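PDB 6NWZ: carbohydrate deacetylase Agd3, which probably removes N-acetyl groups from galactosaminogalactan, as a zinc-binding deacetylase required for Aspergillus fumigatus biofilm formation. Local coordinates for residues G384-T389 with W424-G429; Q487-W492 with Q595-N600; L250-D255 with Y543-A548. One frame throughout, in Å; residues are numbered along the deposited sequence.

Interaction 1: residues G384-T389 with W424-G429; sequences GHISHT and WFTSNG. With ZN (zinc ion), chain L.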
loop_
_atom_site.group_PDB
_atom_site.type_symbol
_atom_site.label_atom_id
_atom_site.label_comp_id
_atom_site.label_asym_id
_atom_site.label_seq_id
_atom_site.Cartn_x
_atom_site.Cartn_y
_atom_site.Cartn_z
ATOM N N GLY A 384 -18.015 0.897 -6.793
ATOM C CA GLY A 384 -17.801 -0.521 -6.605
ATOM C C GLY A 384 -18.784 -1.114 -5.607
ATOM O O GLY A 384 -19.331 -0.420 -4.750
ATOM N N HIS A 385 -19.011 -2.420 -5.719
ATOM C CA HIS A 385 -20.015 -3.078 -4.898
ATOM C C HIS A 385 -19.508 -4.431 -4.422
ATOM O O HIS A 385 -18.910 -5.188 -5.191
ATOM C CB HIS A 385 -21.328 -3.235 -5.673
ATOM C CG HIS A 385 -21.829 -1.946 -6.246
ATOM N ND1 HIS A 385 -22.650 -1.089 -5.545
ATOM C CD2 HIS A 385 -21.589 -1.348 -7.436
ATOM C CE1 HIS A 385 -22.911 -0.028 -6.287
ATOM N NE2 HIS A 385 -22.280 -0.161 -7.441
ATOM N N ILE A 386 -19.755 -4.722 -3.144
ATOM C CA ILE A 386 -19.359 -5.991 -2.545
ATOM C C ILE A 386 -20.295 -6.260 -1.374
ATOM O O ILE A 386 -20.906 -5.340 -0.824
ATOM C CB ILE A 386 -17.874 -5.963 -2.100
ATOM C CG1 ILE A 386 -17.377 -7.375 -1.776
ATOM C CG2 ILE A 386 -17.692 -5.001 -0.935
ATOM C CD1 ILE A 386 -16.009 -7.401 -1.144
ATOM N N SER A 387 -20.426 -7.533 -1.002
ATOM C CA SER A 387 -21.326 -7.926 0.076
ATOM C C SER A 387 -20.693 -7.691 1.442
ATOM O O SER A 387 -19.506 -7.957 1.650
ATOM C CB SER A 387 -21.718 -9.399 -0.052
ATOM O OG SER A 387 -22.495 -9.814 1.063
ATOM N N HIS A 388 -21.507 -7.212 2.381
ATOM C CA HIS A 388 -21.108 -7.008 3.770
ATOM C C HIS A 388 -21.995 -7.826 4.710
ATOM O O HIS A 388 -22.230 -7.433 5.858
ATOM C CB HIS A 388 -21.154 -5.520 4.119
ATOM C CG HIS A 388 -20.405 -5.157 5.364
ATOM N ND1 HIS A 388 -19.129 -5.607 5.627
ATOM C CD2 HIS A 388 -20.749 -4.369 6.410
ATOM C CE1 HIS A 388 -18.723 -5.119 6.787
ATOM N NE2 HIS A 388 -19.689 -4.364 7.282
ATOM N N THR A 389 -22.482 -8.974 4.216
ATOM C CA THR A 389 -23.474 -9.854 4.844
ATOM C C THR A 389 -24.857 -9.213 4.908
ATOM O O THR A 389 -25.000 -7.992 4.774
ATOM C CB THR A 389 -23.050 -10.303 6.246
ATOM O OG1 THR A 389 -23.092 -9.194 7.153
ATOM C CG2 THR A 389 -21.654 -10.893 6.210
ATOM N N TRP A 424 -18.351 -2.542 -11.639
ATOM C CA TRP A 424 -17.370 -2.888 -10.615
ATOM C C TRP A 424 -18.092 -3.660 -9.517
ATOM O O TRP A 424 -18.773 -3.068 -8.674
ATOM C CB TRP A 424 -16.701 -1.629 -10.077
ATOM C CG TRP A 424 -15.851 -0.929 -11.092
ATOM C CD1 TRP A 424 -14.971 -1.506 -11.961
ATOM C CD2 TRP A 424 -15.808 0.480 -11.354
ATOM N NE1 TRP A 424 -14.376 -0.544 -12.741
ATOM C CE2 TRP A 424 -14.872 0.683 -12.388
ATOM C CE3 TRP A 424 -16.467 1.586 -10.814
ATOM C CZ2 TRP A 424 -14.579 1.949 -12.890
ATOM C CZ3 TRP A 424 -16.175 2.843 -11.316
ATOM C CH2 TRP A 424 -15.239 3.013 -12.342
ATOM N N PHE A 425 -17.937 -4.984 -9.529
ATOM C CA PHE A 425 -18.606 -5.857 -8.579
ATOM C C PHE A 425 -17.690 -7.013 -8.200
ATOM O O PHE A 425 -16.956 -7.539 -9.042
ATOM C CB PHE A 425 -19.917 -6.400 -9.158
ATOM C CG PHE A 425 -20.654 -7.310 -8.226
ATOM C CD1 PHE A 425 -21.310 -6.803 -7.118
ATOM C CD2 PHE A 425 -20.690 -8.674 -8.457
ATOM C CE1 PHE A 425 -21.989 -7.642 -6.257
ATOM C CE2 PHE A 425 -21.369 -9.518 -7.602
ATOM C CZ PHE A 425 -22.019 -9.003 -6.501
ATOM N N THR A 426 -17.741 -7.401 -6.927
ATOM C CA THR A 426 -16.949 -8.500 -6.388
ATOM C C THR A 426 -17.887 -9.652 -6.048
ATOM O O THR A 426 -18.810 -9.487 -5.243
ATOM C CB THR A 426 -16.168 -8.062 -5.147
ATOM O OG1 THR A 426 -15.219 -7.047 -5.500
ATOM C CG2 THR A 426 -15.440 -9.242 -4.531
ATOM N N SER A 427 -17.648 -10.815 -6.660
ATOM C CA SER A 427 -18.522 -11.968 -6.487
ATOM C C SER A 427 -17.922 -13.072 -5.628
ATOM O O SER A 427 -18.674 -13.914 -5.126
ATOM C CB SER A 427 -18.908 -12.556 -7.854
ATOM O OG SER A 427 -17.766 -12.950 -8.600
ATOM N N ASN A 428 -16.604 -13.087 -5.441
ATOM C CA ASN A 428 -15.938 -14.136 -4.681
ATOM C C ASN A 428 -15.384 -13.633 -3.357
ATOM O O ASN A 428 -14.584 -14.333 -2.724
ATOM C CB ASN A 428 -14.818 -14.761 -5.516
ATOM C CG ASN A 428 -13.731 -13.764 -5.875
ATOM O OD1 ASN A 428 -13.927 -12.554 -5.772
ATOM N ND2 ASN A 428 -12.583 -14.269 -6.305
ATOM N N GLY A 429 -15.786 -12.442 -2.922
ATOM C CA GLY A 429 -15.261 -11.877 -1.694
ATOM C C GLY A 429 -16.312 -11.079 -0.956
ATOM O O GLY A 429 -17.303 -10.619 -1.534
HETATM ZN ZN ZN L . -19.868 -3.273 9.217
#
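His-385 and Phe-425 pair as neighbours on two parallel strands, the first and last elements of a beta-alpha-beta unit in the deacetylase domain: strand 384-387, helix 400-417 and strand 424-426. The short strands run at 16° to one another.

Two backbone hydrogen bonds join them. His-385 N gives a weak bond to Trp-424 O at 3.0 Å, while Thr-426 N donates to His-385 O at 3.0 Å. That carbonyl also receives a CA-H...O contact from Phe-425, and Gly-384 CA makes another to Trp-424 O. The sheet goes on past strand 384-387, whose other edge bonds to Val-302 and His-304.

Among the side chains, His-385 CB lies in the plane of the Phe-425 ring at its edge, 3.8 Å from CD1. Phe-425 has CG anti to its backbone N (chi1 180°), which carries the ring alongside His-385 and onto Leu-414 of helix 400-417. An aromatic residue suits this place because its flat hydrocarbon fills the layer between strand and helix. Ile-386 and Thr-426 lie side by side and point the same way, with Ile-386 CG1 3.6 Å from Thr-426 CB. Thr-426 serves both needs of the site: its methyl packs on Ile-386, and OG1 bonds to the N of Gln-595.

The buried His-385 imidazole bonds through both nitrogens, to His-304 and Arg-380 O. Ser-387 OG accepts from Thr-389 N in an ST turn and also bonds to Asn-410, so a small hydroxyl fixes the chain where the strand gives way to the loop that carries His-388. There Asp-256, His-392 and His-388 bind one zinc ion, with His-388 NE2 2.2 Å from the metal.

Interaction 2: residues Q487-W492 with Q595-N600; sequences QVNPRW and QEMSEN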
loop_
_atom_site.group_PDB
_atom_site.type_symbol
_atom_site.label_atom_id
_atom_site.label_comp_id
_atom_site.label_asym_id
_atom_site.label_seq_id
_atom_site.Cartn_x
_atom_site.Cartn_y
_atom_site.Cartn_z
ATOM N N GLN A 487 -8.555 -16.575 1.857
ATOM C CA GLN A 487 -7.533 -15.550 1.672
ATOM C C GLN A 487 -7.975 -14.262 2.360
ATOM O O GLN A 487 -9.009 -13.684 2.005
ATOM C CB GLN A 487 -7.273 -15.310 0.185
ATOM C CG GLN A 487 -6.148 -14.324 -0.100
ATOM C CD GLN A 487 -5.967 -14.042 -1.581
ATOM O OE1 GLN A 487 -6.284 -14.876 -2.429
ATOM N NE2 GLN A 487 -5.461 -12.855 -1.899
ATOM N N VAL A 488 -7.192 -13.816 3.336
ATOM C CA VAL A 488 -7.469 -12.595 4.082
ATOM C C VAL A 488 -6.539 -11.508 3.561
ATOM O O VAL A 488 -5.330 -11.534 3.815
ATOM C CB VAL A 488 -7.296 -12.801 5.592
ATOM C CG1 VAL A 488 -7.568 -11.499 6.336
ATOM C CG2 VAL A 488 -8.220 -13.900 6.082
ATOM N N ASN A 489 -7.102 -10.550 2.828
ATOM C CA ASN A 489 -6.302 -9.445 2.318
ATOM C C ASN A 489 -6.241 -8.321 3.349
ATOM O O ASN A 489 -7.238 -8.039 4.019
ATOM C CB ASN A 489 -6.884 -8.910 1.013
ATOM C CG ASN A 489 -7.075 -9.994 -0.030
ATOM O OD1 ASN A 489 -6.120 -10.435 -0.669
ATOM N ND2 ASN A 489 -8.319 -10.428 -0.209
ATOM N N PRO A 490 -5.089 -7.673 3.486
ATOM C CA PRO A 490 -4.944 -6.625 4.503
ATOM C C PRO A 490 -5.768 -5.386 4.180
ATOM O O PRO A 490 -6.125 -5.117 3.030
ATOM C CB PRO A 490 -3.444 -6.313 4.479
ATOM C CG PRO A 490 -2.993 -6.735 3.113
ATOM C CD PRO A 490 -3.832 -7.924 2.759
ATOM N N ARG A 491 -6.069 -4.626 5.236
ATOM C CA ARG A 491 -6.801 -3.370 5.125
ATOM C C ARG A 491 -6.411 -2.458 6.278
ATOM O O ARG A 491 -6.320 -2.897 7.427
ATOM C CB ARG A 491 -8.322 -3.578 5.133
ATOM C CG ARG A 491 -9.127 -2.314 4.808
ATOM C CD ARG A 491 -10.599 -2.613 4.495
ATOM N NE ARG A 491 -11.379 -2.897 5.697
ATOM C CZ ARG A 491 -12.710 -2.942 5.740
ATOM N NH1 ARG A 491 -13.326 -3.206 6.884
ATOM N NH2 ARG A 491 -13.428 -2.718 4.645
ATOM N N TRP A 492 -6.206 -1.186 5.961
ATOM C CA TRP A 492 -5.836 -0.180 6.941
ATOM C C TRP A 492 -7.068 0.426 7.605
ATOM O O TRP A 492 -8.123 0.590 6.985
ATOM C CB TRP A 492 -5.017 0.932 6.284
ATOM C CG TRP A 492 -3.705 0.477 5.712
ATOM C CD1 TRP A 492 -3.334 0.488 4.397
ATOM C CD2 TRP A 492 -2.591 -0.055 6.439
ATOM N NE1 TRP A 492 -2.056 -0.001 4.262
ATOM C CE2 TRP A 492 -1.579 -0.341 5.500
ATOM C CE3 TRP A 492 -2.351 -0.315 7.792
ATOM C CZ2 TRP A 492 -0.348 -0.875 5.871
ATOM C CZ3 TRP A 492 -1.127 -0.846 8.157
ATOM C CH2 TRP A 492 -0.142 -1.121 7.200
ATOM N N GLN A 595 -12.346 -7.775 -5.693
ATOM C CA GLN A 595 -12.017 -9.010 -6.398
ATOM C C GLN A 595 -10.686 -8.892 -7.132
ATOM O O GLN A 595 -9.850 -9.802 -7.064
ATOM C CB GLN A 595 -13.146 -9.359 -7.366
ATOM C CG GLN A 595 -12.954 -10.658 -8.122
ATOM C CD GLN A 595 -14.255 -11.209 -8.678
ATOM O OE1 GLN A 595 -15.342 -10.802 -8.265
ATOM N NE2 GLN A 595 -14.153 -12.137 -9.619
ATOM N N GLU A 596 -10.472 -7.779 -7.841
ATOM C CA GLU A 596 -9.195 -7.567 -8.518
ATOM C C GLU A 596 -8.058 -7.433 -7.515
ATOM O O GLU A 596 -6.954 -7.942 -7.740
ATOM C CB GLU A 596 -9.261 -6.320 -9.402
ATOM C CG GLU A 596 -10.137 -6.452 -10.637
ATOM C CD GLU A 596 -10.278 -5.143 -11.398
ATOM O OE1 GLU A 596 -11.028 -4.254 -10.934
ATOM O OE2 GLU A 596 -9.631 -5.004 -12.458
ATOM N N MET A 597 -8.307 -6.736 -6.405
ATOM C CA MET A 597 -7.264 -6.542 -5.407
ATOM C C MET A 597 -6.838 -7.868 -4.796
ATOM O O MET A 597 -5.642 -8.110 -4.592
ATOM C CB MET A 597 -7.752 -5.574 -4.331
ATOM C CG MET A 597 -6.915 -5.563 -3.072
ATOM S SD MET A 597 -7.559 -6.660 -1.797
ATOM C CE MET A 597 -7.204 -5.670 -0.340
ATOM N N SER A 598 -7.803 -8.745 -4.504
ATOM C CA SER A 598 -7.464 -10.063 -3.981
ATOM C C SER A 598 -6.692 -10.886 -5.004
ATOM O O SER A 598 -5.809 -11.668 -4.632
ATOM C CB SER A 598 -8.732 -10.802 -3.551
ATOM O OG SER A 598 -8.413 -12.082 -3.030
ATOM N N GLU A 599 -7.001 -10.715 -6.292
ATOM C CA GLU A 599 -6.289 -11.440 -7.340
ATOM C C GLU A 599 -4.819 -11.037 -7.392
ATOM O O GLU A 599 -3.933 -11.897 -7.442
ATOM C CB GLU A 599 -6.971 -11.196 -8.690
ATOM C CG GLU A 599 -6.205 -11.701 -9.906
ATOM C CD GLU A 599 -6.140 -13.213 -9.977
ATOM O OE1 GLU A 599 -6.889 -13.880 -9.230
ATOM O OE2 GLU A 599 -5.338 -13.735 -10.780
ATOM N N ASN A 600 -4.539 -9.731 -7.383
ATOM C CA ASN A 600 -3.152 -9.276 -7.453
ATOM C C ASN A 600 -2.367 -9.677 -6.208
ATOM O O ASN A 600 -1.170 -9.972 -6.294
ATOM C CB ASN A 600 -3.096 -7.761 -7.651
ATOM C CG ASN A 600 -3.769 -7.316 -8.932
ATOM O OD1 ASN A 600 -4.173 -8.139 -9.755
ATOM N ND2 ASN A 600 -3.885 -6.004 -9.113
#
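Gln-487 reaches from strand 487-492 to the helix with its chain fully extended, CG anti to the backbone N (chi1 -176°) and the next torsion also straight, so that the terminal amide arrives beside Ser-598. Its NE2 donates to Ser-598 O over 3.0 Å. The donor sits 16° off the plane of that carbonyl, and the acceptor is similarly tilted from the amide of Gln-487. A second, weak bond runs from NE2 to Asn-489 OD1 at 2.8 Å, so one NH2 group spans the helix backbone and a neighbouring side chain. Glutamine suits the place by combining length with a neutral donor in a buried setting.

Asn-489 comes to the helix through its own amide, whose ND2 makes a weak bond to Ser-598 OG at 3.3 Å; the stronger partner of ND2 is Cys-455 O, on strand 454-456 alongside. Helix 594-607 packs crosswise over the sheet of the deacetylase domain, at 106° between its short segment and strand 487-489. The small side chain of Ser-598 lets the two amides come close to the helix. Its OG lies near both, taking the weak bond from Asn-489 ND2, while Gln-487 NE2 approaches it at an angle too poor for bonding.

Met-597 supplies the apolar side. Its side chain and that of Asn-489 run antiparallel alongside each other, Asn-489 heading for the helix and Met-597 for the strand. CE lies 3.5 Å and SD 3.7 Å from Asn-489 CB. The methyl group also reaches Pro-490 O at 3.6 Å. An unbranched, flexible methionine suits the spot because bends at chi2 and chi3 turn its methyl onto these atoms, while Phe-601, one helical turn further on, covers Asn-489 and Pro-490.

Interaction 3: residues L250-D255 with Y543-A548; sequences LNTQID and YMFHQA. With ZN (zinc ion), chain M.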
loop_
_atom_site.group_PDB
_atom_site.type_symbol
_atom_site.label_atom_id
_atom_site.label_comp_id
_atom_site.label_asym_id
_atom_site.label_seq_id
_atom_site.Cartn_x
_atom_site.Cartn_y
_atom_site.Cartn_z
ATOM N N LEU A 250 -5.392 2.869 -4.625
ATOM C CA LEU A 250 -6.152 3.630 -3.637
ATOM C C LEU A 250 -7.573 3.069 -3.603
ATOM O O LEU A 250 -8.452 3.525 -4.337
ATOM C CB LEU A 250 -6.138 5.114 -3.956
ATOM C CG LEU A 250 -6.853 5.996 -2.936
ATOM C CD1 LEU A 250 -6.218 5.843 -1.557
ATOM C CD2 LEU A 250 -6.851 7.449 -3.395
ATOM N N ASN A 251 -7.792 2.079 -2.742
ATOM C CA ASN A 251 -9.092 1.444 -2.570
ATOM C C ASN A 251 -9.695 1.907 -1.250
ATOM O O ASN A 251 -9.113 1.675 -0.186
ATOM C CB ASN A 251 -8.965 -0.077 -2.594
ATOM C CG ASN A 251 -8.331 -0.587 -3.869
ATOM O OD1 ASN A 251 -8.242 0.135 -4.863
ATOM N ND2 ASN A 251 -7.894 -1.841 -3.853
ATOM N N THR A 252 -10.860 2.553 -1.322
ATOM C CA THR A 252 -11.539 3.091 -0.146
ATOM C C THR A 252 -12.910 2.436 -0.034
ATOM O O THR A 252 -13.814 2.738 -0.824
ATOM C CB THR A 252 -11.657 4.613 -0.230
ATOM O OG1 THR A 252 -12.451 4.975 -1.365
ATOM C CG2 THR A 252 -10.282 5.237 -0.381
ATOM N N GLN A 253 -13.069 1.551 0.947
ATOM C CA GLN A 253 -14.284 0.763 1.104
ATOM C C GLN A 253 -15.207 1.390 2.140
ATOM O O GLN A 253 -14.756 1.827 3.203
ATOM C CB GLN A 253 -13.948 -0.668 1.512
ATOM C CG GLN A 253 -13.269 -1.457 0.421
ATOM C CD GLN A 253 -12.965 -2.867 0.852
ATOM O OE1 GLN A 253 -12.678 -3.122 2.021
ATOM N NE2 GLN A 253 -13.038 -3.798 -0.088
ATOM N N ILE A 254 -16.502 1.420 1.826
ATOM C CA ILE A 254 -17.520 2.027 2.681
ATOM C C ILE A 254 -18.397 0.901 3.214
ATOM O O ILE A 254 -19.242 0.363 2.488
ATOM C CB ILE A 254 -18.358 3.067 1.932
ATOM C CG1 ILE A 254 -17.457 4.068 1.206
ATOM C CG2 ILE A 254 -19.291 3.779 2.901
ATOM C CD1 ILE A 254 -16.520 4.816 2.113
ATOM N N ASP A 255 -18.213 0.554 4.486
ATOM C CA ASP A 255 -18.990 -0.508 5.104
ATOM C C ASP A 255 -20.351 0.012 5.562
ATOM O O ASP A 255 -20.580 1.221 5.669
ATOM C CB ASP A 255 -18.242 -1.101 6.301
ATOM C CG ASP A 255 -16.925 -1.764 5.919
ATOM O OD1 ASP A 255 -16.597 -1.839 4.714
ATOM O OD2 ASP A 255 -16.213 -2.215 6.841
ATOM N N TYR A 543 -8.481 0.634 2.440
ATOM C CA TYR A 543 -8.735 1.459 3.612
ATOM C C TYR A 543 -10.190 1.322 4.044
ATOM O O TYR A 543 -11.095 1.220 3.210
ATOM C CB TYR A 543 -8.372 2.933 3.334
ATOM C CG TYR A 543 -6.881 3.135 3.138
ATOM C CD1 TYR A 543 -6.280 2.864 1.915
ATOM C CD2 TYR A 543 -6.070 3.571 4.184
ATOM C CE1 TYR A 543 -4.915 3.029 1.731
ATOM C CE2 TYR A 543 -4.701 3.740 4.007
ATOM C CZ TYR A 543 -4.130 3.466 2.778
ATOM O OH TYR A 543 -2.775 3.628 2.585
ATOM N N MET A 544 -10.401 1.326 5.357
ATOM C CA MET A 544 -11.693 1.029 5.961
ATOM C C MET A 544 -12.436 2.318 6.297
ATOM O O MET A 544 -11.920 3.162 7.041
ATOM C CB MET A 544 -11.498 0.191 7.221
ATOM C CG MET A 544 -12.765 -0.025 8.020
ATOM S SD MET A 544 -12.400 -0.235 9.771
ATOM C CE MET A 544 -11.812 1.406 10.180
ATOM N N PHE A 545 -13.651 2.456 5.764
ATOM C CA PHE A 545 -14.558 3.540 6.127
ATOM C C PHE A 545 -15.964 2.970 6.285
ATOM O O PHE A 545 -16.213 1.790 6.020
ATOM C CB PHE A 545 -14.537 4.673 5.091
ATOM C CG PHE A 545 -13.183 5.307 4.909
ATOM C CD1 PHE A 545 -12.710 6.241 5.819
ATOM C CD2 PHE A 545 -12.379 4.963 3.833
ATOM C CE1 PHE A 545 -11.460 6.824 5.656
ATOM C CE2 PHE A 545 -11.129 5.541 3.665
ATOM C CZ PHE A 545 -10.669 6.473 4.579
ATOM N N HIS A 546 -16.890 3.821 6.727
ATOM C CA HIS A 546 -18.251 3.387 7.016
ATOM C C HIS A 546 -19.248 4.423 6.511
ATOM O O HIS A 546 -18.897 5.573 6.239
ATOM C CB HIS A 546 -18.438 3.126 8.515
ATOM C CG HIS A 546 -17.648 1.955 9.011
ATOM N ND1 HIS A 546 -16.276 1.985 9.138
ATOM C CD2 HIS A 546 -18.034 0.711 9.379
ATOM C CE1 HIS A 546 -15.850 0.814 9.576
ATOM N NE2 HIS A 546 -16.897 0.023 9.731
ATOM N N GLN A 547 -20.512 3.991 6.397
ATOM C CA GLN A 547 -21.514 4.789 5.695
ATOM C C GLN A 547 -21.746 6.135 6.369
ATOM O O GLN A 547 -21.992 7.135 5.683
ATOM C CB GLN A 547 -22.829 4.006 5.589
ATOM C CG GLN A 547 -23.481 3.662 6.925
ATOM C CD GLN A 547 -24.456 4.726 7.413
ATOM O OE1 GLN A 547 -24.992 5.505 6.624
ATOM N NE2 GLN A 547 -24.688 4.758 8.720
ATOM N N ALA A 548 -21.663 6.186 7.699
ATOM C CA ALA A 548 -21.864 7.447 8.399
ATOM C C ALA A 548 -20.815 8.487 8.028
ATOM O O ALA A 548 -21.067 9.686 8.193
ATOM C CB ALA A 548 -21.861 7.212 9.912
HETATM ZN ZN ZN M . -16.483 -2.234 9.269
#
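Asp-255 and His-546 share a zinc ion, bound by Asp-255 OD2 at 2.4 Å and His-546 NE2 at 2.3 Å. Carboxylate and imidazole planes stand 73° apart, and Asp-255 CB lies over one face of the ring, 4.0 Å from its centroid, in a CH-pi contact.

Parallel strands 252-257 and 542-546 place both ligands on the same face of the sheet, level with each other. Asp-255 N donates to Phe-545 O at 2.8 Å, and Gln-253 N to Tyr-543 O at 3.0 Å; in return Phe-545 N bonds to Gln-253 O. On the reverse face Ile-254 CD1 packs 3.6 Å from Phe-545 CB, and Thr-252 CB lies against CE2 of the Phe-545 ring. These apolar and beta-branched residues suit a layer covered by helix 569-584, where Phe-570 meets Thr-252 and Ile-254.

Further out, Arg-491 bonds to Gln-253 OE1, and its guanidinium faces both oxygens of Asp-255, NH2 in a salt bridge with OD1 and NH1 close to OD2. OD2 is therefore shared between zinc and arginine, and the two together probably limit the turning of the carboxylate.

From the N terminus, segment 250-255 comes first and waits for 543-548, so interaction 3 closes the longest loop, of 287 residues. Within that loop lies all of interaction 1, which closes after a mere 34 residues, before 487-492 is reached. Interaction 2, spanning 102 residues, opens inside the loop of interaction 3 but closes beyond it at 595-600, so these two cross. All three meet one sheet of the deacetylase domain: Trp-492 O bonds to Met-544 N between adjacent strands, while Ser-427 N bonds to OE1 of Gln-595, at the start of the helical segment. The late helix 594-607 is thereby tied to both 424-429 and 487-492.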